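Local coordinates for transcriptional regulator, LacI family (Lactobacillus brevis, PDB 3JY6), which probably acts as a DNA-binding transcription factor of the LacI family, represented here by its regulatory region with a periplasmic-binding-protein fold, at residues 7-12 and 39-44; 11-16 and 65-70; 89-94 and 101-106; 237-242 and 261-266. All blocks are in the same frame, centred on the assembly; numbering follows the deposited sequence.

Contact 1 of 4, residues 7-12 and 39-44; sequences SKLIAV and IGVLFD
Ala-11 meets the ring of Phe-43 across two neighbouring parallel strands, 9-12 and 39-44, whose axes run at 30° to one another. Ala-11 CB lies 3.6 Å from Phe-43 CE2, the methyl approaching the ring obliquely. Phe-43 CG sits beside its own backbone N, anti to the carbonyl carbon (chi1 -72°), and the ring presents its edge, in plane, to Val-12 O. That carbonyl also accepts Phe-43 N at 2.8 Å, while Leu-42 CD1 lies 3.7 Å from Val-12 O. An alanine in place of Phe-43 would probably leave Ala-11 CB without the packing of ring atoms CE2 and CD2 and open a gap against Leu-55 and Ile-59 of helix 49-60. On the same face Leu-9 lies alongside Ile-39, pointing the same way, and its CD2 is 3.9 Å from both Ile-39 CB and Val-41 CG2. The second subunit adjoins this face, its Val-41 packing on Val-41 and Phe-43. On the other face Val-12 CG1 stands 4.4 Å from Leu-42 CD1, and Gly-40 offers Ile-10 no side chain. There Phe-26 of helix 20-34 covers both Val-12 and Leu-42. Strand, helix 20-34 and parallel strand together form the beta-alpha-beta crossover that opens a Rossmann-like subdomain of the periplasmic-binding-protein fold.

Contact 2 of 4, residues 11-16 and 65-70; sequences AVIVAN and DGLILQ
Ile-13 and Gln-70 are joined through the Gln-70 N-H, which Ile-13 O accepts at 2.9 Å, in the parallel sheet of a Rossmann-like subdomain. Strands 11-14 and 66-70 run only 13° apart. The bonds advance two residues at a time, Ala-11 and Ile-13 each bridging two residues of the partner strand: Ala-11 N gives to Gly-66 O at 2.8 Å, Ala-11 O takes Ile-68 N, and Ile-13 N reaches Ile-68 O at 3.1 Å. Ala-11 and Ile-13 thus spend both backbone polar atoms on this partner, whereas Val-12 and Val-14 turn theirs to strand 39-44 and the residue after it, Ala-45, on the other side. Two carbonyls have further company. Leu-67 CA makes a CA-H...O contact with Ala-11 O at 3.4 Å, and Ile-13 O also pairs with the hydroxyl of Ser-71. Beyond the pair, Leu-69 O receives the hydroxyl of Ser-90 on strand 88-91. Among the apolar pairs, the side chains of Ile-13 and Leu-67 cross obliquely, with Ile-13 CG1 4.0 Å from Leu-67 CD1, on the face covered by helix 49-60. Gln-70 lies on the opposite face, toward helix 20-34. Its CG is anti to the backbone N (chi1 -167°), and the chain bends at the next bond (chi2 -98°). The amide oxygen is satisfied by Ser-22 OG of helix 20-34, which is likely to restrain the rotation of the group. In that position Gln-70 OE1 rests 3.4 Å from Val-14 CB.

Contact 3 of 4, residues 89-94 and 101-106; sequences VSVDRE and PQVVTD
Ser-90 lies opposite Gln-102 in a short parallel pairing, strands 89-91 and 102-104 running 13° apart and joined by Ser-90 N to Pro-101 O, Val-103 N to Ser-90 O and Asp-92 N to Val-103 O, the last at 2.8 Å. Asp-92 then takes a positive phi of 59°, and the chain leaves the strand. Among the side chains, Val-91 CG1 settles 3.6 Å from Val-103 O, while Ser-90 CB is 4.1 Å from Gln-102 CG. Asp-92 and Thr-105 lie side by side, pointing the same way; Asp-92 OD1 and Thr-105 OG1 are 4.1 Å apart, and Gln-234 NE2 bonds to both. Glu-94 CG is anti to its backbone N, but the chain bends at chi2 (93°), and the side chain crosses that of Val-104 at about a right angle. Its OE2 stands 4.1 Å from Val-104 CG2 and forms a salt bridge to Lys-260, while OE1 bonds to Asn-107. Val-104 CG1 comes within 3.8 Å of Glu-94 N, a buried amide that has no polar partner in the model. These polar residues follow the strands' C-terminal ends, the region that borders the interdomain cleft in relatives of this fold. The pair lies between strands 66-70 and 260-262, with Leu-25 of helix 20-34 and Ser-243 of helix 236-251 against Val-91.

Contact 4 of 4, residues 237-242 and 261-266; sequences FLMGAS and MVIPAK
Leu-238, which touches Ile-263, carries the flat group that matters here: its carbonyl plane is approached from opposite faces by two donors of Ser-242, OG at 2.7 Å from Leu-238 O and N at 2.9 Å from the same atom. This double grip lies within helix 236-251, which packs beside the edge strand 260-262 in the Rossmann-like subdomain. Ile-263 is the hub of the contact. Its CG2 is 3.8 Å from Leu-238 CD2, and its CB lies 4.0 Å from Met-239 CG, the Met-239 and Ile-263 side chains sliding past each other in opposite directions. Ile-263 CG1 stands anti to the carbonyl carbon (chi1 -62°), and the next torsion (chi2 -63°) places CD1 3.7 Å from Ser-242 OG. An alanine at Ser-242 would probably leave Leu-238 O with the backbone N as its one donor in this helical turn and open a small gap beside Ile-263 CD1. Phe-21 of helix 20-34 also packs on Met-239, and Ile-263 is held to strand 102-104 by a backbone bond with Val-104. One helical turn on from Leu-238, Ser-242 CB lies 3.9 Å from Met-261 SD.

Overall arrangement
Contacts 1 to 3 are pairings in one parallel sheet; that of 66-70 with 88-91 separates the last two, and contact 4 sets a helix against the edge strand. Contacts 1 and 2 share Ala-11 and Val-12, centres 7 Å apart. Contact 2 reaches contact 3 through Leu-69, whose N is 2.7 Å from Val-89 O (centres 12 Å apart). Gln-102 O, 2.7 Å from Met-261 N, links contact 3 to contact 4. Contacts 1 and 4 have centres 19 Å apart. The second subunit meets contact 1 extensively, contact 2 only through Asn-16, contacts 3 and 4 not at all. C-terminal strand ends in contacts 2 and 3 probably face the effector side; no ligand site is established.

Contact 1 of 4, residues 7-12 and 39-44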
# COMPACT_ATOMS: atom_id res chain seq x y z
N SER A 7 -9.48 5.09 -26.90
CA SER A 7 -9.75 4.60 -25.54
C SER A 7 -9.38 5.61 -24.46
O SER A 7 -10.09 5.75 -23.47
CB SER A 7 -9.01 3.28 -25.27
OG SER A 7 -7.63 3.48 -24.99
N LYS A 8 -8.26 6.31 -24.66
CA LYS A 8 -7.75 7.32 -23.72
C LYS A 8 -7.36 6.68 -22.38
O LYS A 8 -7.30 7.34 -21.35
CB LYS A 8 -8.78 8.43 -23.50
CG LYS A 8 -9.45 8.92 -24.78
CD LYS A 8 -10.02 10.32 -24.66
CE LYS A 8 -8.91 11.35 -24.49
NZ LYS A 8 -9.40 12.75 -24.38
N LEU A 9 -7.08 5.38 -22.44
CA LEU A 9 -6.65 4.62 -21.28
C LEU A 9 -5.15 4.43 -21.35
O LEU A 9 -4.62 4.00 -22.38
CB LEU A 9 -7.30 3.23 -21.26
CG LEU A 9 -8.78 3.09 -20.97
CD1 LEU A 9 -9.13 1.61 -20.82
CD2 LEU A 9 -9.12 3.87 -19.72
N ILE A 10 -4.47 4.77 -20.27
CA ILE A 10 -3.02 4.62 -20.18
C ILE A 10 -2.74 3.50 -19.18
O ILE A 10 -3.19 3.54 -18.04
CB ILE A 10 -2.35 5.91 -19.68
CG1 ILE A 10 -2.67 7.06 -20.65
CG2 ILE A 10 -0.83 5.72 -19.57
CD1 ILE A 10 -2.23 6.79 -22.09
N ALA A 11 -2.01 2.48 -19.63
CA ALA A 11 -1.68 1.37 -18.75
C ALA A 11 -0.48 1.70 -17.89
O ALA A 11 0.51 2.24 -18.36
CB ALA A 11 -1.39 0.10 -19.57
N VAL A 12 -0.57 1.38 -16.61
CA VAL A 12 0.54 1.63 -15.71
C VAL A 12 0.87 0.28 -15.08
O VAL A 12 0.05 -0.29 -14.38
CB VAL A 12 0.17 2.65 -14.63
CG1 VAL A 12 1.39 2.98 -13.80
CG2 VAL A 12 -0.41 3.93 -15.29
N ILE A 39 -7.17 8.36 -18.59
CA ILE A 39 -7.39 7.62 -17.37
C ILE A 39 -6.33 6.57 -17.11
O ILE A 39 -6.13 5.67 -17.93
CB ILE A 39 -8.77 6.94 -17.40
CG1 ILE A 39 -9.83 8.01 -17.58
CG2 ILE A 39 -9.01 6.16 -16.12
CD1 ILE A 39 -11.20 7.45 -17.77
N GLY A 40 -5.65 6.69 -15.98
CA GLY A 40 -4.63 5.72 -15.63
C GLY A 40 -5.30 4.43 -15.20
O GLY A 40 -6.33 4.44 -14.53
N VAL A 41 -4.71 3.31 -15.61
CA VAL A 41 -5.21 2.00 -15.28
C VAL A 41 -4.03 1.27 -14.63
O VAL A 41 -2.96 1.20 -15.23
CB VAL A 41 -5.63 1.25 -16.55
CG1 VAL A 41 -6.03 -0.16 -16.20
CG2 VAL A 41 -6.80 1.98 -17.25
N LEU A 42 -4.23 0.72 -13.44
CA LEU A 42 -3.15 0.04 -12.73
C LEU A 42 -3.09 -1.47 -12.91
O LEU A 42 -4.08 -2.19 -12.74
CB LEU A 42 -3.21 0.39 -11.24
CG LEU A 42 -2.06 -0.05 -10.32
CD1 LEU A 42 -0.70 0.42 -10.85
CD2 LEU A 42 -2.29 0.57 -8.93
N PHE A 43 -1.89 -1.94 -13.26
CA PHE A 43 -1.64 -3.36 -13.47
C PHE A 43 -0.55 -3.74 -12.47
O PHE A 43 0.41 -3.00 -12.27
CB PHE A 43 -1.12 -3.61 -14.90
CG PHE A 43 -2.17 -3.46 -15.97
CD1 PHE A 43 -2.93 -4.56 -16.38
CD2 PHE A 43 -2.42 -2.22 -16.55
CE1 PHE A 43 -3.92 -4.42 -17.35
CE2 PHE A 43 -3.41 -2.07 -17.52
CZ PHE A 43 -4.16 -3.18 -17.92
N ASP A 44 -0.71 -4.92 -11.86
CA ASP A 44 0.22 -5.43 -10.86
C ASP A 44 1.08 -6.58 -11.41
O ASP A 44 0.58 -7.67 -11.67
CB ASP A 44 -0.60 -5.87 -9.63
CG ASP A 44 0.24 -6.56 -8.57
OD1 ASP A 44 1.40 -6.16 -8.34
OD2 ASP A 44 -0.31 -7.50 -7.94

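Contact 2 of 4, residues 11-16 and 65-70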
# COMPACT_ATOMS: atom_id res chain seq x y z
N ALA A 11 -2.01 2.48 -19.63
CA ALA A 11 -1.68 1.37 -18.75
C ALA A 11 -0.48 1.70 -17.89
O ALA A 11 0.51 2.24 -18.36
CB ALA A 11 -1.39 0.10 -19.57
N VAL A 12 -0.57 1.38 -16.61
CA VAL A 12 0.54 1.63 -15.71
C VAL A 12 0.87 0.28 -15.08
O VAL A 12 0.05 -0.29 -14.38
CB VAL A 12 0.17 2.65 -14.63
CG1 VAL A 12 1.39 2.98 -13.80
CG2 VAL A 12 -0.41 3.93 -15.29
N ILE A 13 2.06 -0.25 -15.35
CA ILE A 13 2.43 -1.54 -14.76
C ILE A 13 3.46 -1.32 -13.66
O ILE A 13 4.57 -0.86 -13.94
CB ILE A 13 3.03 -2.52 -15.80
CG1 ILE A 13 2.02 -2.84 -16.89
CG2 ILE A 13 3.41 -3.83 -15.13
CD1 ILE A 13 2.56 -3.86 -17.95
N VAL A 14 3.11 -1.64 -12.42
CA VAL A 14 4.07 -1.48 -11.32
C VAL A 14 4.64 -2.84 -10.92
O VAL A 14 4.04 -3.88 -11.17
CB VAL A 14 3.43 -0.80 -10.09
CG1 VAL A 14 2.87 0.54 -10.50
CG2 VAL A 14 2.33 -1.68 -9.49
N ALA A 15 5.83 -2.81 -10.32
CA ALA A 15 6.50 -4.02 -9.88
C ALA A 15 5.65 -4.82 -8.91
O ALA A 15 5.51 -6.03 -9.03
CB ALA A 15 7.86 -3.65 -9.25
N ASN A 16 5.05 -4.14 -7.93
CA ASN A 16 4.22 -4.82 -6.94
C ASN A 16 3.33 -3.77 -6.25
O ASN A 16 3.83 -2.80 -5.68
CB ASN A 16 5.10 -5.51 -5.90
CG ASN A 16 4.32 -6.45 -5.00
OD1 ASN A 16 3.13 -6.26 -4.75
ND2 ASN A 16 5.00 -7.47 -4.49
N ASP A 65 -3.79 3.50 -24.86
CA ASP A 65 -3.05 4.50 -25.63
C ASP A 65 -1.64 4.81 -25.16
O ASP A 65 -0.96 5.63 -25.77
CB ASP A 65 -3.85 5.79 -25.73
CG ASP A 65 -5.16 5.62 -26.50
OD1 ASP A 65 -5.31 4.61 -27.22
OD2 ASP A 65 -6.03 6.50 -26.39
N GLY A 66 -1.20 4.15 -24.10
CA GLY A 66 0.14 4.40 -23.59
C GLY A 66 0.53 3.45 -22.48
O GLY A 66 -0.32 2.81 -21.86
N LEU A 67 1.83 3.38 -22.23
CA LEU A 67 2.34 2.50 -21.20
C LEU A 67 3.37 3.22 -20.33
O LEU A 67 4.32 3.81 -20.83
CB LEU A 67 3.01 1.26 -21.84
CG LEU A 67 3.80 0.33 -20.92
CD1 LEU A 67 2.87 -0.25 -19.87
CD2 LEU A 67 4.45 -0.79 -21.72
N ILE A 68 3.14 3.18 -19.03
CA ILE A 68 4.09 3.76 -18.09
C ILE A 68 4.63 2.52 -17.38
O ILE A 68 3.88 1.77 -16.74
CB ILE A 68 3.43 4.74 -17.11
CG1 ILE A 68 2.83 5.91 -17.90
CG2 ILE A 68 4.47 5.24 -16.13
CD1 ILE A 68 2.24 7.01 -17.06
N LEU A 69 5.92 2.30 -17.53
CA LEU A 69 6.54 1.10 -16.99
C LEU A 69 7.40 1.28 -15.74
O LEU A 69 8.44 1.93 -15.77
CB LEU A 69 7.38 0.47 -18.10
CG LEU A 69 7.92 -0.95 -17.98
CD1 LEU A 69 6.77 -1.95 -18.00
CD2 LEU A 69 8.87 -1.22 -19.16
N GLN A 70 6.95 0.69 -14.63
CA GLN A 70 7.70 0.76 -13.39
C GLN A 70 7.93 -0.68 -12.97
O GLN A 70 7.72 -1.06 -11.82
CB GLN A 70 6.89 1.52 -12.32
CG GLN A 70 7.70 1.93 -11.07
CD GLN A 70 7.53 0.98 -9.91
OE1 GLN A 70 6.42 0.74 -9.43
NE2 GLN A 70 8.65 0.42 -9.44

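Contact 3 of 4, residues 89-94 and 101-106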
# COMPACT_ATOMS: atom_id res chain seq x y z
N VAL A 89 6.93 5.14 -21.35
CA VAL A 89 7.77 5.92 -20.44
C VAL A 89 8.10 4.97 -19.30
O VAL A 89 7.21 4.29 -18.80
CB VAL A 89 7.06 7.17 -19.85
CG1 VAL A 89 7.98 7.88 -18.87
CG2 VAL A 89 6.71 8.15 -20.94
N SER A 90 9.37 4.91 -18.91
CA SER A 90 9.78 4.03 -17.82
C SER A 90 10.06 4.86 -16.56
O SER A 90 10.44 6.04 -16.63
CB SER A 90 11.02 3.24 -18.23
OG SER A 90 11.11 2.03 -17.50
N VAL A 91 9.86 4.26 -15.40
CA VAL A 91 10.08 4.95 -14.14
C VAL A 91 10.81 4.12 -13.10
O VAL A 91 10.57 2.91 -12.98
CB VAL A 91 8.73 5.41 -13.51
CG1 VAL A 91 8.99 6.24 -12.26
CG2 VAL A 91 7.93 6.20 -14.53
N ASP A 92 11.71 4.78 -12.38
CA ASP A 92 12.47 4.18 -11.29
C ASP A 92 13.32 2.98 -11.68
O ASP A 92 13.50 2.07 -10.88
CB ASP A 92 11.50 3.77 -10.17
CG ASP A 92 12.21 3.43 -8.87
OD1 ASP A 92 12.93 4.29 -8.35
OD2 ASP A 92 12.05 2.29 -8.38
N ARG A 93 13.87 2.98 -12.89
CA ARG A 93 14.65 1.83 -13.34
C ARG A 93 16.14 1.97 -13.50
O ARG A 93 16.85 0.97 -13.39
CB ARG A 93 14.07 1.31 -14.66
CG ARG A 93 12.92 0.33 -14.48
CD ARG A 93 13.45 -0.98 -13.94
NE ARG A 93 14.55 -1.49 -14.77
CZ ARG A 93 14.40 -2.09 -15.94
NH1 ARG A 93 13.19 -2.28 -16.45
NH2 ARG A 93 15.47 -2.49 -16.62
N GLU A 94 16.64 3.17 -13.74
CA GLU A 94 18.07 3.34 -13.92
C GLU A 94 18.56 2.35 -14.98
O GLU A 94 19.44 1.53 -14.73
CB GLU A 94 18.83 3.10 -12.62
CG GLU A 94 20.18 3.81 -12.57
CD GLU A 94 20.09 5.19 -11.92
OE1 GLU A 94 20.09 5.26 -10.67
OE2 GLU A 94 20.02 6.19 -12.65
N PRO A 101 11.73 7.64 -23.08
CA PRO A 101 12.08 8.58 -22.00
C PRO A 101 11.97 7.91 -20.63
O PRO A 101 11.17 6.99 -20.45
CB PRO A 101 11.04 9.69 -22.16
CG PRO A 101 10.59 9.59 -23.61
CD PRO A 101 10.55 8.10 -23.84
N GLN A 102 12.77 8.37 -19.67
CA GLN A 102 12.74 7.81 -18.32
C GLN A 102 12.68 8.84 -17.21
O GLN A 102 13.19 9.95 -17.34
CB GLN A 102 13.99 7.00 -18.03
CG GLN A 102 14.23 5.77 -18.84
CD GLN A 102 15.58 5.23 -18.51
OE1 GLN A 102 16.61 5.84 -18.85
NE2 GLN A 102 15.61 4.09 -17.82
N VAL A 103 12.09 8.43 -16.10
CA VAL A 103 11.98 9.25 -14.91
C VAL A 103 12.66 8.42 -13.82
O VAL A 103 12.22 7.32 -13.48
CB VAL A 103 10.51 9.52 -14.54
CG1 VAL A 103 10.43 10.35 -13.24
CG2 VAL A 103 9.82 10.26 -15.68
N VAL A 104 13.75 8.95 -13.29
CA VAL A 104 14.50 8.24 -12.27
C VAL A 104 14.93 9.11 -11.09
O VAL A 104 14.82 10.34 -11.12
CB VAL A 104 15.78 7.60 -12.87
CG1 VAL A 104 15.44 6.76 -14.09
CG2 VAL A 104 16.78 8.69 -13.23
N THR A 105 15.46 8.44 -10.08
CA THR A 105 15.98 9.08 -8.87
C THR A 105 17.51 9.09 -8.98
O THR A 105 18.10 8.23 -9.63
CB THR A 105 15.61 8.26 -7.60
OG1 THR A 105 14.19 8.14 -7.50
CG2 THR A 105 16.17 8.91 -6.35
N ASP A 106 18.15 10.07 -8.35
CA ASP A 106 19.62 10.16 -8.35
C ASP A 106 20.05 9.18 -7.25
O ASP A 106 20.51 9.60 -6.19
CB ASP A 106 20.05 11.58 -7.99
CG ASP A 106 19.49 12.03 -6.65
OD1 ASP A 106 18.26 11.88 -6.43
OD2 ASP A 106 20.27 12.54 -5.81

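Contact 4 of 4, residues 237-242 and 261-266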
# COMPACT_ATOMS: atom_id res chain seq x y z
N PHE A 237 4.94 10.29 -5.81
CA PHE A 237 3.81 10.97 -6.43
C PHE A 237 4.38 11.88 -7.53
O PHE A 237 3.85 11.94 -8.64
CB PHE A 237 3.05 11.84 -5.41
CG PHE A 237 1.81 12.50 -5.98
CD1 PHE A 237 0.56 11.87 -5.89
CD2 PHE A 237 1.89 13.74 -6.61
CE1 PHE A 237 -0.60 12.48 -6.43
CE2 PHE A 237 0.74 14.36 -7.16
CZ PHE A 237 -0.50 13.73 -7.07
N LEU A 238 5.46 12.58 -7.19
CA LEU A 238 6.09 13.49 -8.13
C LEU A 238 6.70 12.75 -9.31
O LEU A 238 6.63 13.22 -10.44
CB LEU A 238 7.17 14.32 -7.42
CG LEU A 238 7.85 15.39 -8.27
CD1 LEU A 238 6.83 16.42 -8.70
CD2 LEU A 238 8.96 16.03 -7.48
N MET A 239 7.31 11.60 -9.05
CA MET A 239 7.90 10.81 -10.12
C MET A 239 6.77 10.33 -11.04
O MET A 239 6.89 10.34 -12.27
CB MET A 239 8.68 9.61 -9.54
CG MET A 239 10.00 9.96 -8.81
SD MET A 239 10.87 8.50 -8.15
CE MET A 239 11.76 7.94 -9.58
N GLY A 240 5.65 9.95 -10.43
CA GLY A 240 4.50 9.48 -11.19
C GLY A 240 3.87 10.59 -12.01
O GLY A 240 3.47 10.39 -13.17
N ALA A 241 3.77 11.79 -11.43
CA ALA A 241 3.20 12.92 -12.15
C ALA A 241 4.14 13.39 -13.28
O ALA A 241 3.68 13.84 -14.34
CB ALA A 241 2.91 14.10 -11.18
N SER A 242 5.44 13.30 -13.06
CA SER A 242 6.40 13.71 -14.06
C SER A 242 6.36 12.75 -15.23
O SER A 242 6.47 13.15 -16.40
CB SER A 242 7.81 13.76 -13.47
OG SER A 242 7.83 14.63 -12.36
N MET A 261 14.93 11.95 -16.83
CA MET A 261 14.56 13.13 -16.07
C MET A 261 14.83 12.71 -14.64
O MET A 261 14.26 11.74 -14.14
CB MET A 261 13.08 13.45 -16.25
CG MET A 261 12.53 14.47 -15.26
SD MET A 261 10.82 14.86 -15.64
CE MET A 261 10.75 16.61 -15.13
N VAL A 262 15.74 13.44 -13.99
CA VAL A 262 16.10 13.11 -12.63
C VAL A 262 15.32 13.88 -11.58
O VAL A 262 15.31 15.11 -11.57
CB VAL A 262 17.62 13.33 -12.40
CG1 VAL A 262 17.97 14.76 -12.67
CG2 VAL A 262 18.01 12.94 -10.99
N ILE A 263 14.63 13.13 -10.72
CA ILE A 263 13.86 13.69 -9.63
C ILE A 263 14.71 13.39 -8.40
O ILE A 263 14.71 12.27 -7.90
CB ILE A 263 12.49 13.00 -9.49
CG1 ILE A 263 11.65 13.22 -10.76
CG2 ILE A 263 11.76 13.54 -8.26
CD1 ILE A 263 11.30 14.66 -11.05
N PRO A 264 15.47 14.38 -7.91
CA PRO A 264 16.32 14.16 -6.73
C PRO A 264 15.56 13.72 -5.48
O PRO A 264 14.52 14.27 -5.13
CB PRO A 264 17.01 15.50 -6.55
CG PRO A 264 15.99 16.47 -7.09
CD PRO A 264 15.53 15.79 -8.34
N ALA A 265 16.10 12.71 -4.81
CA ALA A 265 15.49 12.23 -3.59
C ALA A 265 15.82 13.26 -2.52
O ALA A 265 16.76 14.05 -2.67
CB ALA A 265 16.07 10.87 -3.20
N LYS A 266 15.05 13.26 -1.44
CA LYS A 266 15.29 14.18 -0.35
C LYS A 266 15.51 13.46 0.97
O LYS A 266 14.73 12.59 1.37
CB LYS A 266 14.11 15.15 -0.21
CG LYS A 266 13.80 15.97 -1.46
CD LYS A 266 15.06 16.62 -2.06
CE LYS A 266 14.72 17.54 -3.23
NZ LYS A 266 13.88 16.88 -4.28